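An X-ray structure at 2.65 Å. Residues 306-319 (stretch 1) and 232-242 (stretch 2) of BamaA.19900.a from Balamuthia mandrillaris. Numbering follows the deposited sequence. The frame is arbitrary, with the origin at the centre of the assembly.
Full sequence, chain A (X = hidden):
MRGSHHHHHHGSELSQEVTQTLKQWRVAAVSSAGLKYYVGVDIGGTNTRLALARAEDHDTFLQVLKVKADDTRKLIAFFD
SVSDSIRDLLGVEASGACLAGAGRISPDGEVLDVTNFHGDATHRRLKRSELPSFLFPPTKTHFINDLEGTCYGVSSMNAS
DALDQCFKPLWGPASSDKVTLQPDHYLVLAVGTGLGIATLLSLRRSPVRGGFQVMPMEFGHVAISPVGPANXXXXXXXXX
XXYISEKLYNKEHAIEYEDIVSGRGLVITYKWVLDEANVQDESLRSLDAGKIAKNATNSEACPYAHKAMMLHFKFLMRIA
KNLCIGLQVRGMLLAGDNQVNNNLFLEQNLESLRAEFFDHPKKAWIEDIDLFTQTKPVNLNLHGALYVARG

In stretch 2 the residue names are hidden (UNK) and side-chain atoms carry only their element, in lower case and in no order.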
# COMPACT_ATOMS: atom_id res chain seq x y z
N HIS A 306 5.00 5.89 30.41
CA HIS A 306 4.41 6.88 29.53
C HIS A 306 5.32 7.17 28.34
O HIS A 306 4.87 7.16 27.18
CB HIS A 306 4.14 8.16 30.32
CG HIS A 306 3.55 9.26 29.51
ND1 HIS A 306 4.31 10.17 28.82
CD2 HIS A 306 2.26 9.60 29.28
CE1 HIS A 306 3.52 11.03 28.20
NE2 HIS A 306 2.27 10.71 28.47
N LYS A 307 6.61 7.40 28.59
CA LYS A 307 7.55 7.73 27.52
C LYS A 307 7.59 6.63 26.47
O LYS A 307 7.53 6.91 25.26
CB LYS A 307 8.94 7.99 28.11
CG LYS A 307 9.97 8.51 27.12
CD LYS A 307 9.52 9.82 26.47
CE LYS A 307 10.56 10.37 25.49
NZ LYS A 307 10.09 11.59 24.76
N ALA A 308 7.67 5.37 26.90
CA ALA A 308 7.70 4.26 25.96
C ALA A 308 6.38 4.15 25.20
O ALA A 308 6.37 3.97 23.97
CB ALA A 308 8.01 2.96 26.70
N MET A 309 5.26 4.23 25.91
CA MET A 309 3.96 4.15 25.26
C MET A 309 3.77 5.29 24.26
O MET A 309 3.21 5.09 23.18
CB MET A 309 2.86 4.16 26.32
CG MET A 309 1.51 3.70 25.84
SD MET A 309 1.47 1.92 25.61
CE MET A 309 -0.20 1.69 25.03
N MET A 310 4.23 6.49 24.62
CA MET A 310 4.22 7.62 23.70
C MET A 310 4.91 7.27 22.39
O MET A 310 4.36 7.50 21.30
CB MET A 310 4.91 8.81 24.37
CG MET A 310 4.61 10.15 23.75
SD MET A 310 2.85 10.50 23.80
CE MET A 310 2.43 10.24 22.08
N LEU A 311 6.13 6.73 22.47
CA LEU A 311 6.85 6.38 21.25
C LEU A 311 6.18 5.23 20.52
O LEU A 311 6.15 5.21 19.29
CB LEU A 311 8.30 6.02 21.59
CG LEU A 311 9.16 7.21 21.98
CD1 LEU A 311 10.16 6.79 23.02
CD2 LEU A 311 9.86 7.74 20.75
N HIS A 312 5.65 4.27 21.28
CA HIS A 312 4.89 3.17 20.70
C HIS A 312 3.79 3.70 19.80
O HIS A 312 3.73 3.39 18.61
CB HIS A 312 4.33 2.31 21.84
CG HIS A 312 3.46 1.19 21.41
ND1 HIS A 312 3.94 0.08 20.74
CD2 HIS A 312 2.13 0.97 21.59
CE1 HIS A 312 2.94 -0.76 20.51
NE2 HIS A 312 1.83 -0.24 21.01
N PHE A 313 2.93 4.57 20.35
CA PHE A 313 1.82 5.09 19.57
C PHE A 313 2.27 6.12 18.55
O PHE A 313 1.62 6.28 17.51
CB PHE A 313 0.76 5.68 20.49
CG PHE A 313 -0.32 4.71 20.82
CD1 PHE A 313 -1.20 4.29 19.84
CD2 PHE A 313 -0.44 4.19 22.09
CE1 PHE A 313 -2.19 3.38 20.12
CE2 PHE A 313 -1.43 3.28 22.38
CZ PHE A 313 -2.31 2.87 21.39
N LYS A 314 3.38 6.81 18.81
CA LYS A 314 3.92 7.72 17.81
C LYS A 314 4.23 6.98 16.52
O LYS A 314 3.88 7.43 15.42
CB LYS A 314 5.16 8.43 18.35
CG LYS A 314 5.77 9.39 17.35
CD LYS A 314 6.40 10.59 18.03
CE LYS A 314 7.79 10.28 18.56
NZ LYS A 314 8.53 11.54 18.94
N PHE A 315 4.87 5.81 16.62
CA PHE A 315 5.22 5.09 15.41
C PHE A 315 4.00 4.43 14.78
O PHE A 315 3.97 4.26 13.55
CB PHE A 315 6.31 4.06 15.68
CG PHE A 315 7.69 4.65 15.65
CD1 PHE A 315 8.20 5.30 16.76
CD2 PHE A 315 8.45 4.58 14.49
CE1 PHE A 315 9.47 5.87 16.72
CE2 PHE A 315 9.71 5.14 14.45
CZ PHE A 315 10.23 5.78 15.57
N LEU A 316 2.99 4.09 15.57
CA LEU A 316 1.72 3.68 14.97
C LEU A 316 1.13 4.81 14.15
O LEU A 316 0.65 4.59 13.03
CB LEU A 316 0.74 3.22 16.05
CG LEU A 316 -0.68 2.97 15.52
CD1 LEU A 316 -0.71 1.73 14.64
CD2 LEU A 316 -1.67 2.84 16.65
N MET A 317 1.16 6.04 14.68
CA MET A 317 0.66 7.17 13.91
C MET A 317 1.51 7.43 12.66
O MET A 317 0.98 7.91 11.66
CB MET A 317 0.61 8.42 14.78
CG MET A 317 -0.45 8.39 15.87
SD MET A 317 -2.13 8.33 15.22
CE MET A 317 -2.64 6.69 15.70
N ARG A 318 2.81 7.14 12.70
CA ARG A 318 3.65 7.43 11.54
C ARG A 318 3.38 6.47 10.39
O ARG A 318 3.33 6.90 9.23
CB ARG A 318 5.13 7.39 11.92
CG ARG A 318 6.04 7.79 10.78
CD ARG A 318 7.43 8.14 11.28
NE ARG A 318 7.33 8.97 12.48
CZ ARG A 318 8.34 9.19 13.32
NH1 ARG A 318 8.13 9.94 14.40
NH2 ARG A 318 9.53 8.65 13.11
N ILE A 319 3.22 5.18 10.67
CA ILE A 319 2.91 4.25 9.59
C ILE A 319 1.50 4.51 9.07
O ILE A 319 1.23 4.44 7.87
CB ILE A 319 3.11 2.79 10.04
CG1 ILE A 319 2.82 1.79 8.91
CG2 ILE A 319 2.23 2.45 11.22
CD1 ILE A 319 3.54 2.07 7.62
N UNK A 232 12.26 18.04 17.65
CA UNK A 232 12.90 17.93 18.95
C UNK A 232 13.17 16.49 19.35
O UNK A 232 13.98 16.24 20.25
c UNK A 232 12.04 18.59 20.03
N UNK A 233 12.50 15.53 18.71
CA UNK A 233 12.68 14.12 19.02
C UNK A 233 13.70 13.44 18.12
O UNK A 233 13.85 12.21 18.18
c UNK A 233 11.33 13.39 18.94
N UNK A 234 14.42 14.20 17.29
CA UNK A 234 15.25 13.61 16.25
C UNK A 234 16.44 12.86 16.84
O UNK A 234 16.74 11.73 16.44
c UNK A 234 17.95 14.63 14.09
c UNK A 234 15.71 14.70 15.28
o UNK A 234 19.05 12.91 11.05
c UNK A 234 16.96 12.94 12.15
c UNK A 234 16.62 14.22 14.16
c UNK A 234 16.14 13.36 13.18
c UNK A 234 18.26 13.36 12.09
c UNK A 234 18.78 14.21 13.06
N UNK A 235 17.14 13.48 17.80
CA UNK A 235 18.30 12.83 18.40
C UNK A 235 17.90 11.58 19.18
O UNK A 235 18.58 10.55 19.10
c UNK A 235 19.03 13.81 19.31
N UNK A 236 16.80 11.65 19.93
CA UNK A 236 16.43 10.53 20.78
C UNK A 236 15.79 9.40 19.97
O UNK A 236 15.96 8.23 20.31
c UNK A 236 14.04 11.24 21.50
c UNK A 236 13.07 11.19 22.69
o UNK A 236 11.84 11.17 22.43
c UNK A 236 15.49 10.98 21.91
o UNK A 236 13.53 11.18 23.86
N UNK A 237 15.07 9.73 18.89
CA UNK A 237 14.54 8.68 18.03
C UNK A 237 15.67 7.91 17.36
O UNK A 237 15.60 6.69 17.22
o UNK A 237 11.59 9.40 15.16
o UNK A 237 10.13 10.29 16.53
c UNK A 237 13.60 9.26 16.97
c UNK A 237 11.24 9.76 16.30
c UNK A 237 12.20 9.55 17.45
N UNK A 238 16.71 8.63 16.94
CA UNK A 238 17.87 7.97 16.36
C UNK A 238 18.51 6.99 17.34
O UNK A 238 18.90 5.88 16.96
c UNK A 238 20.05 8.35 15.20
c UNK A 238 18.89 9.01 15.91
o UNK A 238 18.25 9.93 15.01
N UNK A 239 18.60 7.37 18.62
CA UNK A 239 19.14 6.44 19.61
C UNK A 239 18.23 5.23 19.78
O UNK A 239 18.71 4.09 19.84
n UNK A 239 19.82 8.98 23.24
n UNK A 239 18.29 10.42 24.20
n UNK A 239 19.72 11.19 22.58
c UNK A 239 20.90 8.62 22.33
c UNK A 239 19.28 10.19 23.34
c UNK A 239 20.41 8.26 20.93
c UNK A 239 19.34 7.16 20.95
N UNK A 240 16.91 5.44 19.82
CA UNK A 240 15.98 4.33 19.99
C UNK A 240 16.05 3.37 18.81
O UNK A 240 16.08 2.15 18.99
c UNK A 240 14.56 4.85 20.18
c UNK A 240 13.44 3.82 20.00
c UNK A 240 13.51 2.72 21.06
c UNK A 240 12.10 4.50 20.02
N UNK A 241 16.06 3.91 17.59
CA UNK A 241 16.15 3.07 16.40
C UNK A 241 17.46 2.29 16.37
O UNK A 241 17.49 1.12 15.98
c UNK A 241 15.99 3.93 15.15
c UNK A 241 14.65 5.56 13.79
c UNK A 241 14.64 4.64 15.00
c UNK A 241 13.50 3.63 14.90
N UNK A 242 18.57 2.92 16.78
CA UNK A 242 19.85 2.23 16.79
C UNK A 242 19.91 1.18 17.88
O UNK A 242 20.54 0.13 17.71
c UNK A 242 22.29 5.17 15.93
o UNK A 242 22.99 5.15 16.97
c UNK A 242 21.23 4.09 15.72
c UNK A 242 20.99 3.23 16.95
o UNK A 242 22.43 6.04 15.04

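Position 232 precedes the helix of stretch 2 and carries a single side-chain carbon. It lies out of reach of stretch 1, and one carbon beyond CA identifies Ala 232. Position 233 likewise has one carbon, but here CB points toward the other helix and meets Lys 314 NZ at 3.4 Å. This is Ala 233, at the N-cap position; its carbonyl oxygen accepts the first backbone hydrogen bond of the helix, from the amide N of position 237 at 2.9 Å.

At position 234 one carbon leads to a ring of six carbons bearing an oxygen, the pattern of a phenol. The residue is Tyr 234, which makes no contact with stretch 1 and whose hydroxyl is hydrogen-bonded elsewhere in the structure. Position 235 shows one carbon, exposed and far from the partner helix, and is Ala 235.

Position 236 has a chain of three carbons, the third carrying two oxygens. One of these oxygens lies 2.9 Å from Lys 307 NZ, as expected for a carboxylate facing an ammonium group. Three carbons before the oxygens make it Glu 236, with chi1 in the p well. Position 237 has the same atoms, three carbons ending in two oxygens, but is buried. One oxygen is 2.9 Å from Arg 318 NH1 and the other 3.0 Å from Arg 318 NH2. The residue is Glu 237, with chi1 m and chi2 t.

At position 238 the first carbon bears an oxygen and a second carbon, the branching of Thr 238. Its OG1 donates a hydrogen bond to Tyr 234 O at 2.8 Å, one turn back, and it does not touch stretch 1. Position 239 carries three carbons, a nitrogen, and then a carbon with two more nitrogens: a guanidinium, hence Arg 239, exposed and directed to partners elsewhere in the structure.

Position 240 has four carbons forked at the second, and one terminal carbon approaches Leu 311 CD2 at 4.0 Å. A fork one carbon beyond CB gives Leu 240, whose chi1 is t. Position 241 repeats the four-carbon fork; its CB points sideways, yet one branch tip comes within 4.0 Å of Phe 315 CZ, and the residue is Leu 241. Position 242 again has three carbons and two terminal oxygens, but is out of reach of stretch 1; it is Glu 242.

The two helices cross almost perpendicularly, at 89°, with their axes no closer than 12.8 Å; side chains bridge the gap, and the contact buries 397 Å² in total. Along one side Leu 311 and Phe 315 pack against Leu 240, while Phe 315 also reaches Leu 241. The charge pairs line the other side of this apolar patch. Glu 237 is the hub: its carboxylate receives two nearly linear hydrogen bonds from the Arg 318 guanidinium, and its OE1 also forms a salt bridge with Lys 314 NZ at 3.2 Å. A separate salt bridge joins Lys 307 NZ to Glu 236 OE2 at 2.9 Å.

Stretch 2, residues 232-242: AAYAEETRLLE
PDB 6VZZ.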